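Local coordinates for pancreatic lipase related protein 2 (Equus caballus, PDB 1W52) that probably hydrolyses galactolipids and triacylglycerols, releasing fatty acids, as a calcium-binding member of the lipase family, at residues A[15-23]-A[183-191]. Numbering follows the deposited sequence.
Sequences KPWAGTLQR and CFQDASEEV. With CA (calcium ion), chain E.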
loop_
_atom_site.group_PDB
_atom_site.type_symbol
_atom_site.label_atom_id
_atom_site.label_comp_id
_atom_site.label_asym_id
_atom_site.label_seq_id
_atom_site.Cartn_x
_atom_site.Cartn_y
_atom_site.Cartn_z
ATOM N N LYS A 15 6.335 3.799 -31.359
ATOM C CA LYS A 15 5.081 3.981 -30.649
ATOM C C LYS A 15 4.367 2.651 -30.375
ATOM O O LYS A 15 4.404 1.786 -31.238
ATOM C CB LYS A 15 4.182 4.945 -31.467
ATOM C CG LYS A 15 4.943 6.218 -31.999
ATOM C CD LYS A 15 4.129 7.090 -32.933
ATOM C CE LYS A 15 3.247 8.021 -32.138
ATOM N NZ LYS A 15 2.024 8.325 -32.910
ATOM N N PRO A 16 3.748 2.456 -29.195
ATOM C CA PRO A 16 3.860 3.339 -28.023
ATOM C C PRO A 16 5.074 3.125 -27.134
ATOM O O PRO A 16 5.118 3.740 -26.071
ATOM C CB PRO A 16 2.578 3.026 -27.233
ATOM C CG PRO A 16 2.318 1.625 -27.489
ATOM C CD PRO A 16 2.780 1.380 -28.936
ATOM N N TRP A 17 6.052 2.342 -27.573
ATOM C CA TRP A 17 7.244 2.113 -26.757
ATOM C C TRP A 17 8.180 3.298 -26.657
ATOM O O TRP A 17 9.011 3.342 -25.752
ATOM C CB TRP A 17 7.995 0.882 -27.249
ATOM C CG TRP A 17 7.042 -0.283 -27.341
ATOM C CD1 TRP A 17 6.467 -0.769 -28.464
ATOM C CD2 TRP A 17 6.503 -1.050 -26.256
ATOM N NE1 TRP A 17 5.628 -1.815 -28.159
ATOM C CE2 TRP A 17 5.634 -2.011 -26.809
ATOM C CE3 TRP A 17 6.707 -1.057 -24.877
ATOM C CZ2 TRP A 17 4.971 -2.955 -26.040
ATOM C CZ3 TRP A 17 6.034 -1.965 -24.117
ATOM C CH2 TRP A 17 5.164 -2.900 -24.693
ATOM N N ALA A 18 8.037 4.247 -27.583
ATOM C CA ALA A 18 8.920 5.422 -27.708
ATOM C C ALA A 18 8.429 6.342 -28.815
ATOM O O ALA A 18 7.783 5.881 -29.746
ATOM C CB ALA A 18 10.406 5.026 -27.947
ATOM N N GLY A 19 8.776 7.629 -28.725
ATOM C CA GLY A 19 8.150 8.673 -29.533
ATOM C C GLY A 19 6.706 8.903 -29.144
ATOM O O GLY A 19 5.832 9.085 -29.978
ATOM N N THR A 20 6.467 8.844 -27.844
ATOM C CA THR A 20 5.193 9.214 -27.272
ATOM C C THR A 20 5.424 10.503 -26.537
ATOM O O THR A 20 6.556 10.897 -26.228
ATOM C CB THR A 20 4.718 8.149 -26.249
ATOM O OG1 THR A 20 5.064 6.831 -26.698
ATOM C CG2 THR A 20 3.195 8.114 -26.140
ATOM N N LEU A 21 4.315 11.148 -26.242
ATOM C CA LEU A 21 4.333 12.300 -25.370
ATOM C C LEU A 21 4.987 11.943 -24.048
ATOM O O LEU A 21 5.792 12.706 -23.520
ATOM C CB LEU A 21 2.912 12.776 -25.148
ATOM C CG LEU A 21 2.755 14.273 -24.851
ATOM C CD1 LEU A 21 1.359 14.483 -24.194
ATOM C CD2 LEU A 21 3.879 14.902 -23.992
ATOM N N GLN A 22 4.626 10.757 -23.561
ATOM C CA GLN A 22 5.219 10.080 -22.399
ATOM C C GLN A 22 6.672 9.558 -22.509
ATOM O O GLN A 22 7.289 9.230 -21.513
ATOM C CB GLN A 22 4.353 8.873 -22.098
ATOM C CG GLN A 22 3.013 9.183 -21.503
ATOM C CD GLN A 22 2.021 9.642 -22.501
ATOM O OE1 GLN A 22 1.895 9.064 -23.567
ATOM N NE2 GLN A 22 1.281 10.671 -22.155
ATOM N N ARG A 23 7.179 9.394 -23.726
ATOM C CA ARG A 23 8.503 8.804 -23.967
ATOM C C ARG A 23 9.131 9.462 -25.213
ATOM O O ARG A 23 9.343 8.786 -26.206
ATOM C CB ARG A 23 8.351 7.283 -24.166
ATOM C CG ARG A 23 7.479 6.586 -23.080
ATOM C CD ARG A 23 6.859 5.240 -23.420
ATOM N NE ARG A 23 7.682 4.117 -22.953
ATOM C CZ ARG A 23 7.388 3.293 -21.957
ATOM N NH1 ARG A 23 6.284 3.410 -21.254
ATOM N NH2 ARG A 23 8.220 2.316 -21.665
ATOM N N CYS A 183 6.771 8.572 -17.853
ATOM C CA CYS A 183 6.749 7.640 -18.984
ATOM C C CYS A 183 5.595 6.651 -19.001
ATOM O O CYS A 183 5.454 5.961 -19.965
ATOM C CB CYS A 183 8.041 6.859 -19.086
ATOM S SG CYS A 183 9.441 7.938 -19.192
ATOM N N PHE A 184 4.739 6.641 -17.991
ATOM C CA PHE A 184 3.640 5.700 -17.886
ATOM C C PHE A 184 2.297 6.396 -17.664
ATOM O O PHE A 184 1.363 6.218 -18.402
ATOM C CB PHE A 184 3.922 4.768 -16.726
ATOM C CG PHE A 184 5.183 3.982 -16.865
ATOM C CD1 PHE A 184 5.233 2.903 -17.695
ATOM C CD2 PHE A 184 6.303 4.295 -16.145
ATOM C CE1 PHE A 184 6.363 2.154 -17.805
ATOM C CE2 PHE A 184 7.475 3.525 -16.244
ATOM C CZ PHE A 184 7.490 2.458 -17.082
ATOM N N GLN A 185 2.140 7.195 -16.638
ATOM C CA GLN A 185 0.840 7.867 -16.509
ATOM C C GLN A 185 0.359 8.348 -17.890
ATOM O O GLN A 185 1.144 8.889 -18.682
ATOM C CB GLN A 185 0.880 9.031 -15.519
ATOM C CG GLN A 185 -0.496 9.420 -15.055
ATOM C CD GLN A 185 -0.564 9.617 -13.552
ATOM O OE1 GLN A 185 -0.059 8.813 -12.773
ATOM N NE2 GLN A 185 -1.202 10.667 -13.144
ATOM N N ASP A 186 -0.931 8.106 -18.153
ATOM C CA ASP A 186 -1.640 8.400 -19.441
ATOM C C ASP A 186 -0.883 7.897 -20.681
ATOM O O ASP A 186 -0.552 8.632 -21.564
ATOM C CB ASP A 186 -1.934 9.882 -19.599
ATOM C CG ASP A 186 -2.486 10.527 -18.342
ATOM O OD1 ASP A 186 -3.182 9.854 -17.506
ATOM O OD2 ASP A 186 -2.284 11.764 -18.145
ATOM N N ALA A 187 -0.564 6.626 -20.701
ATOM C CA ALA A 187 0.029 6.031 -21.875
ATOM C C ALA A 187 -0.766 4.761 -22.295
ATOM O O ALA A 187 -1.665 4.310 -21.581
ATOM C CB ALA A 187 1.481 5.734 -21.629
ATOM N N SER A 188 -0.470 4.238 -23.482
ATOM C CA SER A 188 -1.108 3.024 -23.928
ATOM C C SER A 188 -0.919 2.022 -22.826
ATOM O O SER A 188 0.114 2.046 -22.134
ATOM C CB SER A 188 -0.438 2.473 -25.178
ATOM O OG SER A 188 -1.185 1.383 -25.692
ATOM N N GLU A 189 -1.906 1.140 -22.693
ATOM C CA GLU A 189 -1.930 0.160 -21.653
ATOM C C GLU A 189 -0.902 -0.859 -22.059
ATOM O O GLU A 189 -0.430 -1.640 -21.259
ATOM C CB GLU A 189 -3.335 -0.417 -21.519
ATOM C CG GLU A 189 -4.448 0.641 -21.398
ATOM C CD GLU A 189 -5.846 0.032 -21.295
ATOM O OE1 GLU A 189 -6.317 -0.535 -22.293
ATOM O OE2 GLU A 189 -6.504 0.106 -20.239
ATOM N N GLU A 190 -0.510 -0.823 -23.313
ATOM C CA GLU A 190 0.497 -1.739 -23.803
ATOM C C GLU A 190 1.819 -1.588 -23.026
ATOM O O GLU A 190 2.602 -2.549 -22.877
ATOM C CB GLU A 190 0.675 -1.555 -25.334
ATOM C CG GLU A 190 1.851 -2.334 -25.911
ATOM C CD GLU A 190 1.766 -2.633 -27.414
ATOM O OE1 GLU A 190 1.162 -1.835 -28.160
ATOM O OE2 GLU A 190 2.338 -3.661 -27.863
ATOM N N VAL A 191 2.057 -0.381 -22.510
ATOM C CA VAL A 191 3.388 0.008 -21.948
ATOM C C VAL A 191 3.379 0.120 -20.451
ATOM O O VAL A 191 4.412 0.035 -19.816
ATOM C CB VAL A 191 3.916 1.370 -22.526
ATOM C CG1 VAL A 191 4.072 1.263 -24.036
ATOM C CG2 VAL A 191 2.977 2.501 -22.188
HETATM CA CA CA E . -0.855 -3.153 -19.654
#
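V191 lies over one face of the W17 indole in a CH-pi contact. Here 183-191, part of the calcium-binding loop of the alpha/beta-hydrolase domain, packs on the N-terminal loop 15-23. V191 CG1 is 4.0 Å from the centroid of the six-membered ring of W17, 26° off its normal. The same methyl sits over one face of the R23 guanidinium, offset toward its rim. With CG anti to the carbonyl carbon (chi1 -49°) and a bend at chi3, R23 brings NH1 to 3.4 Å from V191 CB. R23 NE makes a weak hydrogen bond to W17 O, 3.2 Å, within its own loop. This part is the buried one, and helices 116-141 and 155-166 cover it further.

The flanks are more open to solvent. At one, P16, after a cis peptide bond, rests its CB 3.7 Å from S188 CB. E190 runs extended from there past CZ2 of the W17 indole, the two side chains crossing at about a right angle, its carboxylate turned 71° from the ring plane. At the other, Q22 bends at chi2 and lays its CG 3.8 Å from A187 CB. Beyond this packing, E189 O binds the calcium ion at 2.2 Å, together with D194 and D197.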